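Local coordinates for protein aspartate-semialdehyde dehydrogenase (Thermus thermophilus, PDB 2YV3) that probably catalyses the NADPH-dependent reductive dephosphorylation of L-aspartyl-4-phosphate to L-aspartate-semialdehyde, a shared step in making lysine, methionine and threonine, at residues Arg2-Gly7 / Arg31-Pro36; Pro99-Val104 / Ile119-Asn124; Leu235-Glu240 / Phe306-Gln311. One frame throughout, in Å; residues are numbered along the deposited sequence.

Contacts 1 and 2 both reach one sheet of the nucleotide-binding domain, their centres about 20 Å apart: contact 1 pairs the inner strands 3-6 and 31-34, and contact 2 fastens a loop to strand 119-121 at one edge of the sheet within this chain. Contact 3 belongs to the sheet of the second domain, its centre about 27 Å from that of contact 1. Contacts 2 and 3 do not touch, but their nearest atoms are about 6 Å apart, and they converge on the predicted active site. Residues 119-124 lead directly into Cys125, the probable acyl-thioester nucleophile, and contact 3 holds His238, the probable proton acceptor, the nearest side-chain atoms of the two being about 3 Å apart.

Contact 1 of 3, residues Arg2-Gly7 / Arg31-Pro36; sequences RVAVVG and RLYASP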
ATOM      1  N   ARG A   2      35.792  16.130  16.087  1.00 29.48           N
ATOM      2  CA  ARG A   2      36.159  14.938  15.349  1.00 32.02           C
ATOM      3  C   ARG A   2      34.923  14.058  15.289  1.00 38.45           C
ATOM      4  O   ARG A   2      34.267  13.806  16.309  1.00 35.31           O
ATOM      5  CB  ARG A   2      37.309  14.214  16.041  1.00 35.89           C
ATOM      6  CG  ARG A   2      38.465  15.148  16.441  1.00 42.59           C
ATOM      7  CD  ARG A   2      38.170  15.824  17.776  1.00 43.68           C
ATOM      8  NE  ARG A   2      38.119  14.839  18.851  1.00 45.13           N
ATOM      9  CZ  ARG A   2      39.197  14.304  19.422  1.00 51.98           C
ATOM     10  NH1 ARG A   2      40.412  14.677  19.025  1.00 48.91           N
ATOM     11  NH2 ARG A   2      39.064  13.383  20.375  1.00 31.56           N
ATOM     12  N   VAL A   3      34.599  13.607  14.082  1.00 28.40           N
ATOM     13  CA  VAL A   3      33.432  12.780  13.875  1.00 22.20           C
ATOM     14  C   VAL A   3      33.776  11.567  13.039  1.00 23.15           C
ATOM     15  O   VAL A   3      34.498  11.670  12.054  1.00 24.20           O
ATOM     16  CB  VAL A   3      32.347  13.579  13.162  1.00 31.65           C
ATOM     17  CG1 VAL A   3      32.036  14.833  13.957  1.00 37.48           C
ATOM     18  CG2 VAL A   3      32.818  13.961  11.767  1.00 36.12           C
ATOM     19  N   ALA A   4      33.247  10.415  13.438  1.00 27.39           N
ATOM     20  CA  ALA A   4      33.488   9.170  12.721  1.00 24.98           C
ATOM     21  C   ALA A   4      32.217   8.696  12.041  1.00 30.87           C
ATOM     22  O   ALA A   4      31.106   8.947  12.512  1.00 35.71           O
ATOM     23  CB  ALA A   4      33.966   8.106  13.673  1.00 20.06           C
ATOM     24  N   VAL A   5      32.376   7.998  10.929  1.00 30.16           N
ATOM     25  CA  VAL A   5      31.219   7.482  10.244  1.00 24.04           C
ATOM     26  C   VAL A   5      31.353   5.987  10.057  1.00 28.76           C
ATOM     27  O   VAL A   5      31.799   5.507   9.014  1.00 29.01           O
ATOM     28  CB  VAL A   5      31.029   8.135   8.895  1.00 35.48           C
ATOM     29  CG1 VAL A   5      29.625   7.774   8.359  1.00 26.83           C
ATOM     30  CG2 VAL A   5      31.235   9.656   9.022  1.00 25.43           C
ATOM     31  N   VAL A   6      30.965   5.258  11.094  1.00 27.35           N
ATOM     32  CA  VAL A   6      31.028   3.812  11.077  1.00 27.44           C
ATOM     33  C   VAL A   6      29.988   3.366  10.055  1.00 33.80           C
ATOM     34  O   VAL A   6      28.824   3.752  10.153  1.00 24.78           O
ATOM     35  CB  VAL A   6      30.694   3.244  12.488  1.00 26.89           C
ATOM     36  CG1 VAL A   6      30.944   1.751  12.532  1.00 27.06           C
ATOM     37  CG2 VAL A   6      31.537   3.942  13.539  1.00 13.47           C
ATOM     38  N   GLY A   7      30.422   2.587   9.062  1.00 31.03           N
ATOM     39  CA  GLY A   7      29.514   2.099   8.036  1.00 24.63           C
ATOM     40  C   GLY A   7      29.615   2.764   6.668  1.00 31.55           C
ATOM     41  O   GLY A   7      29.014   2.296   5.707  1.00 34.66           O
ATOM     42  N   ARG A  31      36.294  11.090   9.672  1.00 23.00           N
ATOM     43  CA  ARG A  31      36.655   9.673   9.729  1.00 29.05           C
ATOM     44  C   ARG A  31      35.568   8.693   9.279  1.00 31.29           C
ATOM     45  O   ARG A  31      34.491   8.616   9.868  1.00 29.88           O
ATOM     46  CB  ARG A  31      37.115   9.313  11.143  1.00 35.70           C
ATOM     47  CG  ARG A  31      38.424   9.961  11.548  1.00 20.77           C
ATOM     48  CD  ARG A  31      38.754   9.639  12.980  1.00 28.86           C
ATOM     49  NE  ARG A  31      40.109  10.042  13.328  1.00 31.46           N
ATOM     50  CZ  ARG A  31      41.203   9.367  12.993  1.00 38.50           C
ATOM     51  NH1 ARG A  31      41.115   8.241  12.299  1.00 39.56           N
ATOM     52  NH2 ARG A  31      42.394   9.824  13.354  1.00 55.15           N
ATOM     53  N   LEU A  32      35.877   7.944   8.225  1.00 27.62           N
ATOM     54  CA  LEU A  32      34.971   6.957   7.669  1.00 18.47           C
ATOM     55  C   LEU A  32      35.423   5.559   8.055  1.00 28.55           C
ATOM     56  O   LEU A  32      36.579   5.197   7.866  1.00 34.58           O
ATOM     57  CB  LEU A  32      34.948   7.085   6.160  1.00 16.07           C
ATOM     58  CG  LEU A  32      34.582   8.480   5.657  1.00 22.86           C
ATOM     59  CD1 LEU A  32      34.153   8.338   4.178  1.00 10.24           C
ATOM     60  CD2 LEU A  32      33.461   9.103   6.532  1.00  2.62           C
ATOM     61  N   TYR A  33      34.503   4.767   8.589  1.00 32.39           N
ATOM     62  CA  TYR A  33      34.827   3.417   9.021  1.00 34.59           C
ATOM     63  C   TYR A  33      33.872   2.339   8.489  1.00 39.13           C
ATOM     64  O   TYR A  33      32.650   2.496   8.512  1.00 38.96           O
ATOM     65  CB  TYR A  33      34.845   3.368  10.553  1.00 31.64           C
ATOM     66  CG  TYR A  33      36.062   3.995  11.189  1.00 29.44           C
ATOM     67  CD1 TYR A  33      37.311   3.354  11.134  1.00 37.33           C
ATOM     68  CD2 TYR A  33      35.978   5.220  11.845  1.00 27.71           C
ATOM     69  CE1 TYR A  33      38.433   3.915  11.717  1.00 12.32           C
ATOM     70  CE2 TYR A  33      37.099   5.790  12.433  1.00 21.34           C
ATOM     71  CZ  TYR A  33      38.323   5.129  12.363  1.00 24.87           C
ATOM     72  OH  TYR A  33      39.441   5.688  12.935  1.00 38.62           O
ATOM     73  N   ALA A  34      34.442   1.236   8.023  1.00 43.07           N
ATOM     74  CA  ALA A  34      33.659   0.119   7.508  1.00 44.81           C
ATOM     75  C   ALA A  34      34.280  -1.163   8.030  1.00 45.18           C
ATOM     76  O   ALA A  34      35.418  -1.163   8.496  1.00 47.13           O
ATOM     77  CB  ALA A  34      33.669   0.122   5.979  1.00 36.76           C
ATOM     78  N   SER A  35      33.528  -2.255   7.972  1.00 51.91           N
ATOM     79  CA  SER A  35      34.055  -3.541   8.415  1.00 51.50           C
ATOM     80  C   SER A  35      34.991  -3.976   7.292  1.00 49.88           C
ATOM     81  O   SER A  35      34.822  -3.568   6.143  1.00 46.39           O
ATOM     82  CB  SER A  35      32.928  -4.570   8.579  1.00 51.04           C
ATOM     83  OG  SER A  35      32.361  -4.928   7.326  1.00 46.26           O
ATOM     84  N   PRO A  36      35.978  -4.817   7.603  1.00 49.04           N
ATOM     85  CA  PRO A  36      36.918  -5.273   6.576  1.00 53.26           C
ATOM     86  C   PRO A  36      36.468  -5.234   5.108  1.00 49.07           C
ATOM     87  O   PRO A  36      37.181  -4.662   4.281  1.00 44.30           O
ATOM     88  CB  PRO A  36      37.294  -6.665   7.066  1.00 53.28           C
ATOM     89  CG  PRO A  36      37.415  -6.407   8.566  1.00 53.72           C
ATOM     90  CD  PRO A  36      36.163  -5.569   8.857  1.00 49.34           C
TER
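Tyr33 and Ala4 meet on one face of a parallel strand pair, 3-6 with 31-34, whose axes cross at 23°. Tyr33 CB lies 3.9 Å from CA of its bridge partner Val6. From there CG stands anti to the carbonyl carbon (chi1 -75°), which carries the ring back toward Ala4 instead of onward beside Val6. Ala4 CB then sits at the ring edge, in its plane, 4.0 Å from Tyr33 CD2 and only slightly farther from CE2, so the methyl group abuts the rim and does not stack. At the tip, Tyr33 OH comes within 3.1 Å of Arg31 NH1, two residues earlier on the same strand.

On the other face Val5 and Leu32 lie side by side and point the same way, Val5 CG2 touching Leu32 CD2. The backbones are joined by Arg31 N to Val3 O (3.0 Å) and by Tyr33 N to Val5 O (2.8 Å), the latter nearly straight at its hydrogen. Val5 N and Gly7 N donate in turn to Arg31 O and Tyr33 O, at modelled lengths too short to be trusted at this resolution.

The two strands are the outer members of a beta-alpha-beta unit completed by helix 11-22, in a Rossmann-type domain; Thr9 to Val12, just past Gly7, are predicted to bind NADP. Strand 3-6 pairs along its other edge with strand 64-67, and strand 31-34 is flanked by strand 48-54, where Tyr33 rests on Glu53. Helix 70-83 packs on the Tyr33 face, its Trp81 against Val6.

Contact 2 of 3, residues Pro99-Val104 / Ile119-Asn124; sequences PWVPLV and IIANPN
A single backbone bridge between Leu103 and Ala121 ties an irregular loop, 99-104, to strand 119-121, the last strand of the nucleotide-binding sheet within this chain. Ala121 N donates to Pro102 O at 2.8 Å, approaching nearly along the C=O axis, while the return bond from Val104 N to Ala121 O is weak at 3.3 Å. Ala121 CB fits between two side chains of the loop, 3.9 Å from Val101 CG1 and 3.8 Å from Leu103 CD1. Leu103 holds CG anti to its backbone N (chi1 -176°), and from there CD1 reaches along the partner chain as far as Pro123 CB, 4.0 Å away; the same side chain also packs on helix 205-219. Pro102 crosses Ile120 at about a right angle, CG to CG1 3.7 Å apart.

Beyond the bridge, Asn122 turns away from the loop, and its ND2 binds Asn91 OD1 and Gly315 O. Its backbone O accepts from NE of Arg96, the predicted phosphate-binding residue. Asn124 occupies the N-cap of helix 125-141, so this stretch is a strand-to-helix connection that delivers Cys125, the probable acyl-thioester nucleophile of the aspartate-semialdehyde dehydrogenase family, at the start of that helix.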
ATOM      1  N   PRO A  99      16.533   0.515  28.263  1.00 36.48           N
ATOM      2  CA  PRO A  99      16.201   1.455  29.348  1.00 40.24           C
ATOM      3  C   PRO A  99      17.180   2.609  29.662  1.00 43.83           C
ATOM      4  O   PRO A  99      16.829   3.567  30.357  1.00 34.00           O
ATOM      5  CB  PRO A  99      16.025   0.530  30.547  1.00 42.49           C
ATOM      6  CG  PRO A  99      15.445  -0.693  29.923  1.00 40.19           C
ATOM      7  CD  PRO A  99      16.285  -0.875  28.692  1.00 37.14           C
ATOM      8  N   TRP A 100      18.399   2.533  29.151  1.00 48.26           N
ATOM      9  CA  TRP A 100      19.369   3.579  29.437  1.00 44.87           C
ATOM     10  C   TRP A 100      19.662   4.458  28.223  1.00 42.39           C
ATOM     11  O   TRP A 100      20.384   5.454  28.337  1.00 42.55           O
ATOM     12  CB  TRP A 100      20.671   2.937  29.964  1.00 39.54           C
ATOM     13  CG  TRP A 100      21.651   2.482  28.898  1.00 36.54           C
ATOM     14  CD1 TRP A 100      22.385   3.278  28.065  1.00 35.86           C
ATOM     15  CD2 TRP A 100      22.073   1.137  28.633  1.00 33.60           C
ATOM     16  NE1 TRP A 100      23.244   2.515  27.308  1.00 26.43           N
ATOM     17  CE2 TRP A 100      23.070   1.197  27.637  1.00 23.81           C
ATOM     18  CE3 TRP A 100      21.706  -0.117  29.144  1.00 41.13           C
ATOM     19  CZ2 TRP A 100      23.706   0.063  27.145  1.00 29.67           C
ATOM     20  CZ3 TRP A 100      22.342  -1.251  28.652  1.00 29.05           C
ATOM     21  CH2 TRP A 100      23.330  -1.151  27.663  1.00 35.06           C
ATOM     22  N   VAL A 101      19.113   4.087  27.067  1.00 35.47           N
ATOM     23  CA  VAL A 101      19.347   4.844  25.840  1.00 24.66           C
ATOM     24  C   VAL A 101      18.127   5.575  25.310  1.00 25.34           C
ATOM     25  O   VAL A 101      17.077   4.977  25.099  1.00 34.64           O
ATOM     26  CB  VAL A 101      19.837   3.939  24.694  1.00 27.44           C
ATOM     27  CG1 VAL A 101      20.348   4.801  23.545  1.00 23.63           C
ATOM     28  CG2 VAL A 101      20.911   2.980  25.192  1.00 30.92           C
ATOM     29  N   PRO A 102      18.260   6.883  25.065  1.00 26.03           N
ATOM     30  CA  PRO A 102      17.141   7.660  24.544  1.00 28.08           C
ATOM     31  C   PRO A 102      16.928   7.368  23.070  1.00 36.72           C
ATOM     32  O   PRO A 102      17.890   7.237  22.314  1.00 39.49           O
ATOM     33  CB  PRO A 102      17.587   9.091  24.776  1.00 31.94           C
ATOM     34  CG  PRO A 102      19.066   8.989  24.576  1.00 34.03           C
ATOM     35  CD  PRO A 102      19.411   7.755  25.352  1.00 31.93           C
ATOM     36  N   LEU A 103      15.659   7.241  22.681  1.00 38.77           N
ATOM     37  CA  LEU A 103      15.260   6.999  21.299  1.00 27.06           C
ATOM     38  C   LEU A 103      14.667   8.355  20.904  1.00 24.06           C
ATOM     39  O   LEU A 103      13.564   8.715  21.322  1.00 20.67           O
ATOM     40  CB  LEU A 103      14.211   5.883  21.252  1.00 29.20           C
ATOM     41  CG  LEU A 103      13.696   5.379  19.899  1.00 32.33           C
ATOM     42  CD1 LEU A 103      14.849   5.081  18.959  1.00 39.88           C
ATOM     43  CD2 LEU A 103      12.857   4.138  20.128  1.00 32.66           C
ATOM     44  N   VAL A 104      15.415   9.100  20.097  1.00 22.99           N
ATOM     45  CA  VAL A 104      15.029  10.453  19.712  1.00 22.67           C
ATOM     46  C   VAL A 104      14.711  10.843  18.260  1.00 26.83           C
ATOM     47  O   VAL A 104      15.258  10.310  17.299  1.00 33.19           O
ATOM     48  CB  VAL A 104      16.119  11.435  20.214  1.00 17.03           C
ATOM     49  CG1 VAL A 104      15.741  12.882  19.916  1.00 11.65           C
ATOM     50  CG2 VAL A 104      16.324  11.233  21.698  1.00 27.74           C
ATOM     51  N   ILE A 119      25.297   6.806  24.506  1.00 39.53           N
ATOM     52  CA  ILE A 119      24.724   6.447  23.215  1.00 35.82           C
ATOM     53  C   ILE A 119      23.319   7.034  23.081  1.00 31.58           C
ATOM     54  O   ILE A 119      22.674   7.377  24.058  1.00 32.93           O
ATOM     55  CB  ILE A 119      24.594   4.907  23.055  1.00 47.54           C
ATOM     56  CG1 ILE A 119      25.823   4.195  23.635  1.00 46.52           C
ATOM     57  CG2 ILE A 119      24.391   4.552  21.578  1.00 43.97           C
ATOM     58  CD1 ILE A 119      27.111   4.420  22.877  1.00 43.66           C
ATOM     59  N   ILE A 120      22.846   7.133  21.854  1.00 31.99           N
ATOM     60  CA  ILE A 120      21.517   7.650  21.581  1.00 31.78           C
ATOM     61  C   ILE A 120      21.021   6.799  20.442  1.00 31.25           C
ATOM     62  O   ILE A 120      21.732   6.632  19.456  1.00 30.48           O
ATOM     63  CB  ILE A 120      21.541   9.129  21.118  1.00 31.96           C
ATOM     64  CG1 ILE A 120      21.753  10.048  22.326  1.00 36.20           C
ATOM     65  CG2 ILE A 120      20.253   9.465  20.373  1.00 34.91           C
ATOM     66  CD1 ILE A 120      21.550  11.539  22.037  1.00 41.75           C
ATOM     67  N   ALA A 121      19.816   6.254  20.581  1.00 29.00           N
ATOM     68  CA  ALA A 121      19.247   5.399  19.549  1.00 18.24           C
ATOM     69  C   ALA A 121      18.475   6.160  18.497  1.00 21.47           C
ATOM     70  O   ALA A 121      17.588   6.944  18.810  1.00 22.32           O
ATOM     71  CB  ALA A 121      18.352   4.369  20.168  1.00 31.21           C
ATOM     72  N   ASN A 122      18.841   5.924  17.243  1.00 28.73           N
ATOM     73  CA  ASN A 122      18.188   6.531  16.087  1.00 29.09           C
ATOM     74  C   ASN A 122      16.986   5.612  15.803  1.00 32.79           C
ATOM     75  O   ASN A 122      17.124   4.382  15.729  1.00 27.48           O
ATOM     76  CB  ASN A 122      19.168   6.538  14.908  1.00 39.10           C
ATOM     77  CG  ASN A 122      18.697   7.376  13.750  1.00 23.98           C
ATOM     78  OD1 ASN A 122      18.384   8.544  13.912  1.00 34.93           O
ATOM     79  ND2 ASN A 122      18.665   6.784  12.563  1.00 24.88           N
ATOM     80  N   PRO A 123      15.790   6.198  15.665  1.00 27.94           N
ATOM     81  CA  PRO A 123      14.531   5.489  15.402  1.00 24.00           C
ATOM     82  C   PRO A 123      14.453   4.772  14.071  1.00 20.97           C
ATOM     83  O   PRO A 123      15.255   5.025  13.185  1.00 16.97           O
ATOM     84  CB  PRO A 123      13.484   6.597  15.525  1.00 31.52           C
ATOM     85  CG  PRO A 123      14.221   7.808  15.068  1.00 31.17           C
ATOM     86  CD  PRO A 123      15.563   7.650  15.764  1.00 29.50           C
ATOM     87  N   ASN A 124      13.471   3.880  13.933  1.00 22.59           N
ATOM     88  CA  ASN A 124      13.306   3.131  12.696  1.00 11.05           C
ATOM     89  C   ASN A 124      12.926   4.080  11.591  1.00 15.30           C
ATOM     90  O   ASN A 124      12.638   5.234  11.846  1.00 27.06           O
ATOM     91  CB  ASN A 124      12.222   2.072  12.815  1.00 10.49           C
ATOM     92  CG  ASN A 124      12.171   1.164  11.593  1.00 27.33           C
ATOM     93  OD1 ASN A 124      11.112   0.956  10.992  1.00 34.27           O
ATOM     94  ND2 ASN A 124      13.327   0.609  11.226  1.00 27.38           N
TER

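Contact 3 of 3, residues Leu235-Glu240 / Phe306-Gln311; sequences LRAHAE and FVVGDQ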
ATOM      1  N   LEU A 235      11.906   3.015  -5.282  1.00 19.13           N
ATOM      2  CA  LEU A 235      13.302   3.203  -4.948  1.00 17.93           C
ATOM      3  C   LEU A 235      13.548   3.537  -3.488  1.00 21.81           C
ATOM      4  O   LEU A 235      13.779   2.649  -2.686  1.00 21.84           O
ATOM      5  CB  LEU A 235      13.928   4.309  -5.807  1.00 25.76           C
ATOM      6  CG  LEU A 235      14.365   4.057  -7.247  1.00 19.44           C
ATOM      7  CD1 LEU A 235      15.053   2.694  -7.312  1.00 35.47           C
ATOM      8  CD2 LEU A 235      13.196   4.119  -8.182  1.00 28.17           C
ATOM      9  N   ARG A 236      13.475   4.822  -3.143  1.00 29.84           N
ATOM     10  CA  ARG A 236      13.778   5.268  -1.783  1.00 24.77           C
ATOM     11  C   ARG A 236      12.732   5.924  -0.878  1.00 21.96           C
ATOM     12  O   ARG A 236      13.095   6.349   0.216  1.00 18.71           O
ATOM     13  CB  ARG A 236      15.017   6.181  -1.838  1.00 21.26           C
ATOM     14  CG  ARG A 236      15.112   7.060  -3.100  1.00 19.64           C
ATOM     15  CD  ARG A 236      16.423   7.831  -3.129  1.00 12.57           C
ATOM     16  NE  ARG A 236      16.554   8.722  -1.979  1.00 23.82           N
ATOM     17  CZ  ARG A 236      17.708   9.194  -1.518  1.00 14.82           C
ATOM     18  NH1 ARG A 236      18.857   8.860  -2.100  1.00 12.95           N
ATOM     19  NH2 ARG A 236      17.710  10.008  -0.477  1.00 10.73           N
ATOM     20  N   ALA A 237      11.458   5.980  -1.278  1.00 21.71           N
ATOM     21  CA  ALA A 237      10.439   6.639  -0.437  1.00 20.07           C
ATOM     22  C   ALA A 237       9.376   5.774   0.270  1.00 24.59           C
ATOM     23  O   ALA A 237       8.679   4.969  -0.355  1.00 32.39           O
ATOM     24  CB  ALA A 237       9.739   7.721  -1.258  1.00 23.65           C
ATOM     25  N   HIS A 238       9.223   5.957   1.573  1.00 22.83           N
ATOM     26  CA  HIS A 238       8.224   5.185   2.317  1.00 22.86           C
ATOM     27  C   HIS A 238       6.839   5.828   2.364  1.00 16.23           C
ATOM     28  O   HIS A 238       6.708   6.986   2.713  1.00 19.25           O
ATOM     29  CB  HIS A 238       8.668   4.961   3.763  1.00 19.29           C
ATOM     30  CG  HIS A 238       9.621   3.821   3.949  1.00 23.16           C
ATOM     31  ND1 HIS A 238      10.156   3.498   5.179  1.00 24.93           N
ATOM     32  CD2 HIS A 238      10.143   2.936   3.069  1.00 29.04           C
ATOM     33  CE1 HIS A 238      10.969   2.467   5.048  1.00 26.10           C
ATOM     34  NE2 HIS A 238      10.980   2.107   3.778  1.00 34.09           N
ATOM     35  N   ALA A 239       5.804   5.062   2.031  1.00 22.56           N
ATOM     36  CA  ALA A 239       4.433   5.565   2.091  1.00 25.57           C
ATOM     37  C   ALA A 239       3.661   4.850   3.205  1.00 27.59           C
ATOM     38  O   ALA A 239       3.906   3.682   3.493  1.00 29.97           O
ATOM     39  CB  ALA A 239       3.744   5.343   0.770  1.00 20.87           C
ATOM     40  N   GLU A 240       2.738   5.545   3.853  1.00 24.85           N
ATOM     41  CA  GLU A 240       1.960   4.890   4.898  1.00 36.52           C
ATOM     42  C   GLU A 240       0.594   5.518   5.176  1.00 31.82           C
ATOM     43  O   GLU A 240       0.503   6.577   5.786  1.00 35.69           O
ATOM     44  CB  GLU A 240       2.780   4.783   6.201  1.00 34.39           C
ATOM     45  CG  GLU A 240       3.770   5.921   6.443  1.00 35.92           C
ATOM     46  CD  GLU A 240       4.413   5.867   7.829  1.00 37.08           C
ATOM     47  OE1 GLU A 240       3.681   5.991   8.842  1.00 36.24           O
ATOM     48  OE2 GLU A 240       5.648   5.704   7.898  1.00 24.30           O
ATOM     49  N   PHE A 306      -2.349  10.493   4.802  1.00 25.05           N
ATOM     50  CA  PHE A 306      -1.348   9.738   4.047  1.00 15.78           C
ATOM     51  C   PHE A 306      -0.034  10.468   4.285  1.00  7.17           C
ATOM     52  O   PHE A 306      -0.011  11.677   4.415  1.00 10.81           O
ATOM     53  CB  PHE A 306      -1.690   9.748   2.549  1.00 26.62           C
ATOM     54  CG  PHE A 306      -0.937   8.725   1.739  1.00 18.20           C
ATOM     55  CD1 PHE A 306      -1.192   7.368   1.899  1.00 11.83           C
ATOM     56  CD2 PHE A 306       0.038   9.117   0.833  1.00 27.96           C
ATOM     57  CE1 PHE A 306      -0.489   6.411   1.173  1.00 14.34           C
ATOM     58  CE2 PHE A 306       0.757   8.164   0.092  1.00 32.09           C
ATOM     59  CZ  PHE A 306       0.486   6.803   0.271  1.00 22.48           C
ATOM     60  N   VAL A 307       1.068   9.745   4.328  1.00 11.51           N
ATOM     61  CA  VAL A 307       2.335  10.395   4.596  1.00 15.01           C
ATOM     62  C   VAL A 307       3.482   9.828   3.795  1.00 12.98           C
ATOM     63  O   VAL A 307       3.542   8.635   3.525  1.00 24.54           O
ATOM     64  CB  VAL A 307       2.694  10.283   6.097  1.00 28.28           C
ATOM     65  CG1 VAL A 307       3.835  11.218   6.431  1.00 33.97           C
ATOM     66  CG2 VAL A 307       1.458  10.601   6.962  1.00 34.10           C
ATOM     67  N   VAL A 308       4.406  10.682   3.407  1.00  7.11           N
ATOM     68  CA  VAL A 308       5.543  10.194   2.673  1.00 12.38           C
ATOM     69  C   VAL A 308       6.790  10.899   3.190  1.00 16.90           C
ATOM     70  O   VAL A 308       6.760  12.076   3.524  1.00 24.74           O
ATOM     71  CB  VAL A 308       5.347  10.426   1.150  1.00 16.72           C
ATOM     72  CG1 VAL A 308       6.202   9.463   0.342  1.00 10.64           C
ATOM     73  CG2 VAL A 308       3.897  10.208   0.795  1.00 22.89           C
ATOM     74  N   GLY A 309       7.882  10.160   3.290  1.00 20.89           N
ATOM     75  CA  GLY A 309       9.128  10.739   3.754  1.00 25.85           C
ATOM     76  C   GLY A 309      10.234   9.956   3.105  1.00 17.40           C
ATOM     77  O   GLY A 309      10.065   8.770   2.866  1.00 12.39           O
ATOM     78  N   ASP A 310      11.349  10.608   2.804  1.00 18.11           N
ATOM     79  CA  ASP A 310      12.454   9.904   2.171  1.00 17.61           C
ATOM     80  C   ASP A 310      12.992   8.928   3.195  1.00 18.10           C
ATOM     81  O   ASP A 310      13.285   9.306   4.327  1.00 12.93           O
ATOM     82  CB  ASP A 310      13.559  10.867   1.739  1.00 13.30           C
ATOM     83  CG  ASP A 310      14.705  10.151   1.047  1.00 26.93           C
ATOM     84  OD1 ASP A 310      14.725  10.076  -0.206  1.00 34.36           O
ATOM     85  OD2 ASP A 310      15.586   9.638   1.765  1.00 30.56           O
ATOM     86  N   GLN A 311      13.121   7.671   2.784  1.00 20.79           N
ATOM     87  CA  GLN A 311      13.585   6.602   3.663  1.00 26.83           C
ATOM     88  C   GLN A 311      15.080   6.640   4.031  1.00 28.99           C
ATOM     89  O   GLN A 311      15.456   6.238   5.127  1.00 36.19           O
ATOM     90  CB  GLN A 311      13.209   5.263   3.032  1.00 33.40           C
ATOM     91  CG  GLN A 311      13.422   4.055   3.908  1.00 27.21           C
ATOM     92  CD  GLN A 311      14.844   3.554   3.877  1.00 41.47           C
ATOM     93  OE1 GLN A 311      15.537   3.670   2.856  1.00 47.12           O
ATOM     94  NE2 GLN A 311      15.294   2.970   4.991  1.00 44.82           N
TER
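Arg236 grips Asp310 side-on in a salt bridge: NE reaches the syn lone pair of Asp310 OD1 at 2.9 Å, and NH2 meets the same oxygen at 3.0 Å, both bonds lying in the guanidinium plane. The carboxylate is turned 49° from that plane, and its OD2 gets a weaker bond from NH2. NH1 pairs with Glu15 of the nucleotide-binding domain, so an alanine here would probably leave both Asp310 and Glu15 without their cationic mate. The Arg236 carbonyl accepts from Gln311 N at 2.9 Å.

Ala237 opens the antiparallel strand pair, its CB 4.3 Å from Val308 CG1. His238 N binds Gly309 O (3.2 Å), and one face of its ring takes a CH-pi contact from Gln311 CG, 3.2 Å from the ring centroid and 20° off the normal. Gln311 puts CG there by holding it anti to its backbone N, while its OE1 binds Ser155 OG, both residues being predicted to bind NADP. Ala239 CB rests on Phe306 CZ at 3.6 Å, beside Val191 of the second subunit. Glu240 turns to helix 125-141.

The strand pairing sets the backbone of the probable proton acceptor beside Cys125, with a methylene of Gln311, not its amide, over one ring face; the Arg236-Asp310 salt bridge closes that end of the pair.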